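Local coordinates for p-47 protein (Clostridium botulinum E1 str. 'BoNT E Beluga', PDB 5WIX) that is of unknown function but has a tulip-domain fold resembling bactericidal/permeability-increasing protein, which makes lipid binding a possibility, at residues Ser330-Thr338 / Gly380-Leu391. Residues are numbered along the deposited sequence; the frame is centred on the assembly and turned at random.
Sequences SKLNMECIT and GNWSLKSFRDSL
Strand 330-338, where Leu332 and Met334 bear down on Gly380, Leu384 and Arg388, runs in the same general sense as helix 380-390: the two axes approach to 9.0 Å at an angle of 33°. The backbones stay close at three points despite this inclination, with CA distances of 5.9 Å for Ser330-Gly380, 6.8 Å for Cys336-Arg388 and 7.1 Å for Thr338-Leu391. The even-numbered strand residues direct their CB atoms at the helix, the odd-numbered ones away from it.

Gly380, with no side chain, lets Leu332 CD2 come to 3.5 Å from its CA. The other methyl of Leu332, CD1, reaches Ser383 CB and approaches the Phe387 ring obliquely, while its CB meets Leu384 CD2. Met334 extends with CG anti to the backbone N (chi1 -172°) and then bends at chi3 (69°), which brings CE to 3.5 Å from Phe387 CB; SD lies 3.8 Å from Arg388 CB, alongside the aliphatic root of that side chain. Farther on, Cys336 SG touches both Arg388 CG and Leu391 CD1, each at 4.1 Å. Thr338 crosses Leu391 at about a right angle, its CG2 near both the carbonyl O and CB.

Trp285 meets the Phe387 ring edge-to-face, and Ile299 also touches that side chain. Ser383 OG bonds to Val379 O one turn back in its own helix, whereas Ser330 OG reaches from the strand to Ala376 O, one turn before Gly380.

With hydrogen bonding between the two segments lacking, their 525 Å² interface is mainly apolar and probably tolerant of small shifts; the Ser330-Ala376 bond adds a polar tie beside it. The C-terminal half of helix 370-390 thus packs on the curled antiparallel sheet, consistent with the tulip-domain fold.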
ATOM      1  N   SER A 330     -17.883  27.732  30.503  1.00 98.34           N
ATOM      2  CA  SER A 330     -17.843  26.362  30.995  1.00 90.69           C
ATOM      3  C   SER A 330     -16.651  25.627  30.377  1.00 83.23           C
ATOM      4  O   SER A 330     -16.557  25.525  29.147  1.00 78.22           O
ATOM      5  CB  SER A 330     -19.161  25.649  30.658  1.00 83.67           C
ATOM      6  OG  SER A 330     -19.398  24.550  31.522  1.00 98.70           O
ATOM      7  N   LYS A 331     -15.741  25.124  31.215  1.00 72.99           N
ATOM      8  CA  LYS A 331     -14.576  24.406  30.688  1.00 88.58           C
ATOM      9  C   LYS A 331     -14.956  22.966  30.300  1.00 91.57           C
ATOM     10  O   LYS A 331     -15.611  22.243  31.062  1.00 99.70           O
ATOM     11  CB  LYS A 331     -13.404  24.432  31.679  1.00 98.23           C
ATOM     12  CG  LYS A 331     -13.619  23.708  32.993  1.00109.17           C
ATOM     13  CD  LYS A 331     -12.473  23.997  33.968  1.00115.76           C
ATOM     14  CE  LYS A 331     -12.671  23.300  35.319  1.00114.52           C
ATOM     15  NZ  LYS A 331     -11.639  23.701  36.327  1.00107.20           N
ATOM     16  N   LEU A 332     -14.561  22.585  29.085  1.00 78.08           N
ATOM     17  CA  LEU A 332     -14.963  21.329  28.465  1.00 88.97           C
ATOM     18  C   LEU A 332     -13.774  20.361  28.237  1.00104.88           C
ATOM     19  O   LEU A 332     -12.815  20.710  27.544  1.00102.98           O
ATOM     20  CB  LEU A 332     -15.651  21.621  27.129  1.00 70.93           C
ATOM     21  CG  LEU A 332     -16.839  22.577  27.120  1.00 73.09           C
ATOM     22  CD1 LEU A 332     -17.397  22.766  25.709  1.00 58.66           C
ATOM     23  CD2 LEU A 332     -17.915  22.047  28.047  1.00 91.38           C
ATOM     24  N   ASN A 333     -13.842  19.157  28.810  1.00109.37           N
ATOM     25  CA  ASN A 333     -12.829  18.116  28.564  1.00100.71           C
ATOM     26  C   ASN A 333     -13.445  16.786  28.127  1.00 93.59           C
ATOM     27  O   ASN A 333     -14.320  16.255  28.811  1.00105.77           O
ATOM     28  CB  ASN A 333     -11.979  17.869  29.813  1.00 96.85           C
ATOM     29  CG  ASN A 333     -11.114  19.061  30.189  1.00112.70           C
ATOM     30  OD1 ASN A 333      -9.895  19.044  29.989  1.00107.31           O
ATOM     31  ND2 ASN A 333     -11.737  20.101  30.759  1.00114.06           N
ATOM     32  N   MET A 334     -12.980  16.237  27.006  1.00 95.23           N
ATOM     33  CA  MET A 334     -13.430  14.911  26.568  1.00 86.16           C
ATOM     34  C   MET A 334     -12.289  13.955  26.204  1.00 80.63           C
ATOM     35  O   MET A 334     -11.283  14.364  25.629  1.00 85.79           O
ATOM     36  CB  MET A 334     -14.371  15.036  25.367  1.00 71.63           C
ATOM     37  CG  MET A 334     -15.025  13.736  24.969  1.00 63.76           C
ATOM     38  SD  MET A 334     -16.392  13.954  23.817  1.00 89.87           S
ATOM     39  CE  MET A 334     -15.439  14.458  22.400  1.00 53.18           C
ATOM     40  N   GLU A 335     -12.448  12.684  26.562  1.00 92.47           N
ATOM     41  CA  GLU A 335     -11.679  11.604  25.933  1.00 91.63           C
ATOM     42  C   GLU A 335     -12.663  10.613  25.327  1.00 90.11           C
ATOM     43  O   GLU A 335     -13.608  10.180  25.993  1.00 97.27           O
ATOM     44  CB  GLU A 335     -10.752  10.889  26.912  1.00 92.93           C
ATOM     45  CG  GLU A 335      -9.894   9.809  26.222  1.00111.32           C
ATOM     46  CD  GLU A 335      -9.060   8.954  27.178  1.00114.70           C
ATOM     47  OE1 GLU A 335      -7.840   8.801  26.942  1.00116.80           O
ATOM     48  OE2 GLU A 335      -9.624   8.414  28.151  1.00122.45           O
ATOM     49  N   CYS A 336     -12.447  10.255  24.064  1.00 76.46           N
ATOM     50  CA  CYS A 336     -13.439   9.471  23.329  1.00 84.00           C
ATOM     51  C   CYS A 336     -12.816   8.551  22.291  1.00 87.93           C
ATOM     52  O   CYS A 336     -12.263   9.006  21.277  1.00 82.84           O
ATOM     53  CB  CYS A 336     -14.448  10.399  22.644  1.00 67.30           C
ATOM     54  SG  CYS A 336     -15.690   9.535  21.653  1.00 83.00           S
ATOM     55  N   ILE A 337     -12.937   7.253  22.555  1.00 87.10           N
ATOM     56  CA  ILE A 337     -12.431   6.197  21.691  1.00 66.78           C
ATOM     57  C   ILE A 337     -13.398   5.868  20.548  1.00 70.74           C
ATOM     58  O   ILE A 337     -14.562   5.535  20.790  1.00 70.83           O
ATOM     59  CB  ILE A 337     -12.192   4.944  22.498  1.00 82.55           C
ATOM     60  CG1 ILE A 337     -11.500   5.293  23.821  1.00 77.98           C
ATOM     61  CG2 ILE A 337     -11.421   3.925  21.671  1.00105.41           C
ATOM     62  CD1 ILE A 337     -10.117   5.841  23.654  1.00 78.25           C
ATOM     63  N   THR A 338     -12.930   5.968  19.307  1.00 71.23           N
ATOM     64  CA  THR A 338     -13.733   5.523  18.174  1.00 78.57           C
ATOM     65  C   THR A 338     -13.051   4.334  17.518  1.00 85.70           C
ATOM     66  O   THR A 338     -11.852   4.135  17.716  1.00 79.05           O
ATOM     67  CB  THR A 338     -13.937   6.621  17.144  1.00 73.50           C
ATOM     68  OG1 THR A 338     -12.658   7.080  16.695  1.00 84.51           O
ATOM     69  CG2 THR A 338     -14.658   7.767  17.770  1.00 84.86           C
ATOM     70  N   GLY A 380     -22.543  23.298  28.320  1.00 97.75           N
ATOM     71  CA  GLY A 380     -21.384  22.423  28.386  1.00 95.50           C
ATOM     72  C   GLY A 380     -21.711  21.014  27.934  1.00 88.63           C
ATOM     73  O   GLY A 380     -21.089  20.496  27.000  1.00 91.15           O
ATOM     74  N   ASN A 381     -22.706  20.402  28.575  1.00 86.10           N
ATOM     75  CA  ASN A 381     -23.089  19.018  28.270  1.00 77.33           C
ATOM     76  C   ASN A 381     -23.635  18.858  26.856  1.00 75.66           C
ATOM     77  O   ASN A 381     -23.526  17.797  26.259  1.00 88.48           O
ATOM     78  CB  ASN A 381     -24.124  18.504  29.278  1.00 82.98           C
ATOM     79  CG  ASN A 381     -23.523  18.230  30.653  1.00 95.79           C
ATOM     80  OD1 ASN A 381     -22.323  17.976  30.782  1.00100.86           O
ATOM     81  ND2 ASN A 381     -24.361  18.276  31.688  1.00 97.94           N
ATOM     82  N   TRP A 382     -24.211  19.914  26.307  1.00 76.66           N
ATOM     83  CA  TRP A 382     -24.704  19.845  24.933  1.00 77.08           C
ATOM     84  C   TRP A 382     -23.556  19.906  23.934  1.00 71.65           C
ATOM     85  O   TRP A 382     -23.607  19.294  22.857  1.00 61.77           O
ATOM     86  CB  TRP A 382     -25.700  20.975  24.666  1.00 85.95           C
ATOM     87  CG  TRP A 382     -27.048  20.652  25.185  1.00 83.50           C
ATOM     88  CD1 TRP A 382     -27.718  21.277  26.189  1.00 86.95           C
ATOM     89  CD2 TRP A 382     -27.884  19.591  24.740  1.00 86.23           C
ATOM     90  NE1 TRP A 382     -28.931  20.673  26.397  1.00 92.91           N
ATOM     91  CE2 TRP A 382     -29.055  19.631  25.515  1.00 84.76           C
ATOM     92  CE3 TRP A 382     -27.759  18.613  23.752  1.00102.28           C
ATOM     93  CZ2 TRP A 382     -30.094  18.728  25.335  1.00 85.37           C
ATOM     94  CZ3 TRP A 382     -28.792  17.718  23.573  1.00101.70           C
ATOM     95  CH2 TRP A 382     -29.947  17.782  24.360  1.00 92.21           C
ATOM     96  N   SER A 383     -22.523  20.659  24.310  1.00 70.65           N
ATOM     97  CA  SER A 383     -21.387  20.893  23.439  1.00 72.80           C
ATOM     98  C   SER A 383     -20.549  19.638  23.347  1.00 79.87           C
ATOM     99  O   SER A 383     -20.111  19.257  22.260  1.00 91.72           O
ATOM    100  CB  SER A 383     -20.551  22.069  23.951  1.00 76.39           C
ATOM    101  OG  SER A 383     -21.210  23.312  23.708  1.00 66.45           O
ATOM    102  N   LEU A 384     -20.347  18.990  24.493  1.00 82.72           N
ATOM    103  CA  LEU A 384     -19.563  17.759  24.548  1.00 76.06           C
ATOM    104  C   LEU A 384     -20.182  16.702  23.632  1.00 79.16           C
ATOM    105  O   LEU A 384     -19.478  16.020  22.864  1.00 73.70           O
ATOM    106  CB  LEU A 384     -19.466  17.251  25.985  1.00 66.10           C
ATOM    107  CG  LEU A 384     -18.506  18.043  26.884  1.00 78.48           C
ATOM    108  CD1 LEU A 384     -18.480  17.515  28.323  1.00 75.38           C
ATOM    109  CD2 LEU A 384     -17.101  18.034  26.286  1.00 82.50           C
ATOM    110  N   LYS A 385     -21.505  16.591  23.694  1.00 67.70           N
ATOM    111  CA  LYS A 385     -22.212  15.671  22.820  1.00 64.19           C
ATOM    112  C   LYS A 385     -21.902  16.021  21.380  1.00 67.84           C
ATOM    113  O   LYS A 385     -21.511  15.154  20.604  1.00 83.49           O
ATOM    114  CB  LYS A 385     -23.718  15.696  23.112  1.00 50.73           C
ATOM    115  CG  LYS A 385     -24.023  15.166  24.528  1.00 77.00           C
ATOM    116  CD  LYS A 385     -25.517  15.086  24.857  1.00 74.36           C
ATOM    117  CE  LYS A 385     -25.748  14.453  26.243  1.00 74.20           C
ATOM    118  NZ  LYS A 385     -27.203  14.353  26.588  1.00 73.35           N
ATOM    119  N   SER A 386     -22.013  17.300  21.051  1.00 81.85           N
ATOM    120  CA  SER A 386     -21.740  17.748  19.697  1.00 79.89           C
ATOM    121  C   SER A 386     -20.386  17.257  19.217  1.00 67.69           C
ATOM    122  O   SER A 386     -20.273  16.807  18.086  1.00 81.79           O
ATOM    123  CB  SER A 386     -21.796  19.274  19.602  1.00 67.92           C
ATOM    124  OG  SER A 386     -22.285  19.662  18.321  1.00 57.91           O
ATOM    125  N   PHE A 387     -19.383  17.334  20.093  1.00 57.03           N
ATOM    126  CA  PHE A 387     -18.012  16.931  19.775  1.00 71.54           C
ATOM    127  C   PHE A 387     -17.914  15.446  19.410  1.00 74.46           C
ATOM    128  O   PHE A 387     -17.602  15.067  18.267  1.00 54.28           O
ATOM    129  CB  PHE A 387     -17.087  17.199  20.960  1.00 69.94           C
ATOM    130  CG  PHE A 387     -16.923  18.640  21.299  1.00 80.68           C
ATOM    131  CD1 PHE A 387     -17.295  19.630  20.403  1.00 84.05           C
ATOM    132  CD2 PHE A 387     -16.374  19.010  22.524  1.00 86.87           C
ATOM    133  CE1 PHE A 387     -17.131  20.962  20.730  1.00 87.41           C
ATOM    134  CE2 PHE A 387     -16.205  20.340  22.860  1.00 69.60           C
ATOM    135  CZ  PHE A 387     -16.582  21.316  21.965  1.00 76.00           C
ATOM    136  N   ARG A 388     -18.158  14.624  20.425  1.00 67.02           N
ATOM    137  CA  ARG A 388     -18.289  13.193  20.249  1.00 75.32           C
ATOM    138  C   ARG A 388     -19.033  12.825  18.966  1.00 77.21           C
ATOM    139  O   ARG A 388     -18.524  12.082  18.139  1.00 77.62           O
ATOM    140  CB  ARG A 388     -19.006  12.581  21.450  1.00 74.55           C
ATOM    141  CG  ARG A 388     -19.405  11.149  21.215  1.00 78.42           C
ATOM    142  CD  ARG A 388     -20.016  10.539  22.438  1.00 76.24           C
ATOM    143  NE  ARG A 388     -21.320  11.114  22.702  1.00 94.42           N
ATOM    144  CZ  ARG A 388     -21.955  11.006  23.861  1.00106.37           C
ATOM    145  NH1 ARG A 388     -21.389  10.346  24.874  1.00 85.28           N
ATOM    146  NH2 ARG A 388     -23.153  11.572  24.004  1.00115.14           N
ATOM    147  N   ASP A 389     -20.221  13.383  18.789  1.00 69.50           N
ATOM    148  CA  ASP A 389     -21.046  13.069  17.628  1.00 75.04           C
ATOM    149  C   ASP A 389     -20.271  13.238  16.305  1.00 72.94           C
ATOM    150  O   ASP A 389     -20.535  12.520  15.324  1.00 66.90           O
ATOM    151  CB  ASP A 389     -22.319  13.940  17.629  1.00 86.11           C
ATOM    152  CG  ASP A 389     -23.407  13.412  18.576  1.00 87.29           C
ATOM    153  OD1 ASP A 389     -23.081  12.769  19.608  1.00 82.21           O
ATOM    154  OD2 ASP A 389     -24.604  13.649  18.276  1.00 89.38           O
ATOM    155  N   SER A 390     -19.303  14.158  16.294  1.00 53.56           N
ATOM    156  CA  SER A 390     -18.605  14.517  15.058  1.00 56.15           C
ATOM    157  C   SER A 390     -17.492  13.539  14.768  1.00 67.25           C
ATOM    158  O   SER A 390     -16.939  13.538  13.674  1.00 69.61           O
ATOM    159  CB  SER A 390     -18.006  15.922  15.137  1.00 54.44           C
ATOM    160  OG  SER A 390     -16.849  15.906  15.967  1.00 58.24           O
ATOM    161  N   LEU A 391     -17.136  12.757  15.783  1.00 59.98           N
ATOM    162  CA  LEU A 391     -16.144  11.706  15.656  1.00 61.87           C
ATOM    163  C   LEU A 391     -16.698  10.401  15.073  1.00 69.64           C
ATOM    164  O   LEU A 391     -15.999   9.394  15.066  1.00 64.19           O
ATOM    165  CB  LEU A 391     -15.536  11.401  17.018  1.00 54.12           C
ATOM    166  CG  LEU A 391     -14.875  12.610  17.649  1.00 50.30           C
ATOM    167  CD1 LEU A 391     -14.150  12.197  18.932  1.00 58.79           C
ATOM    168  CD2 LEU A 391     -13.909  13.249  16.664  1.00 59.19           C
TER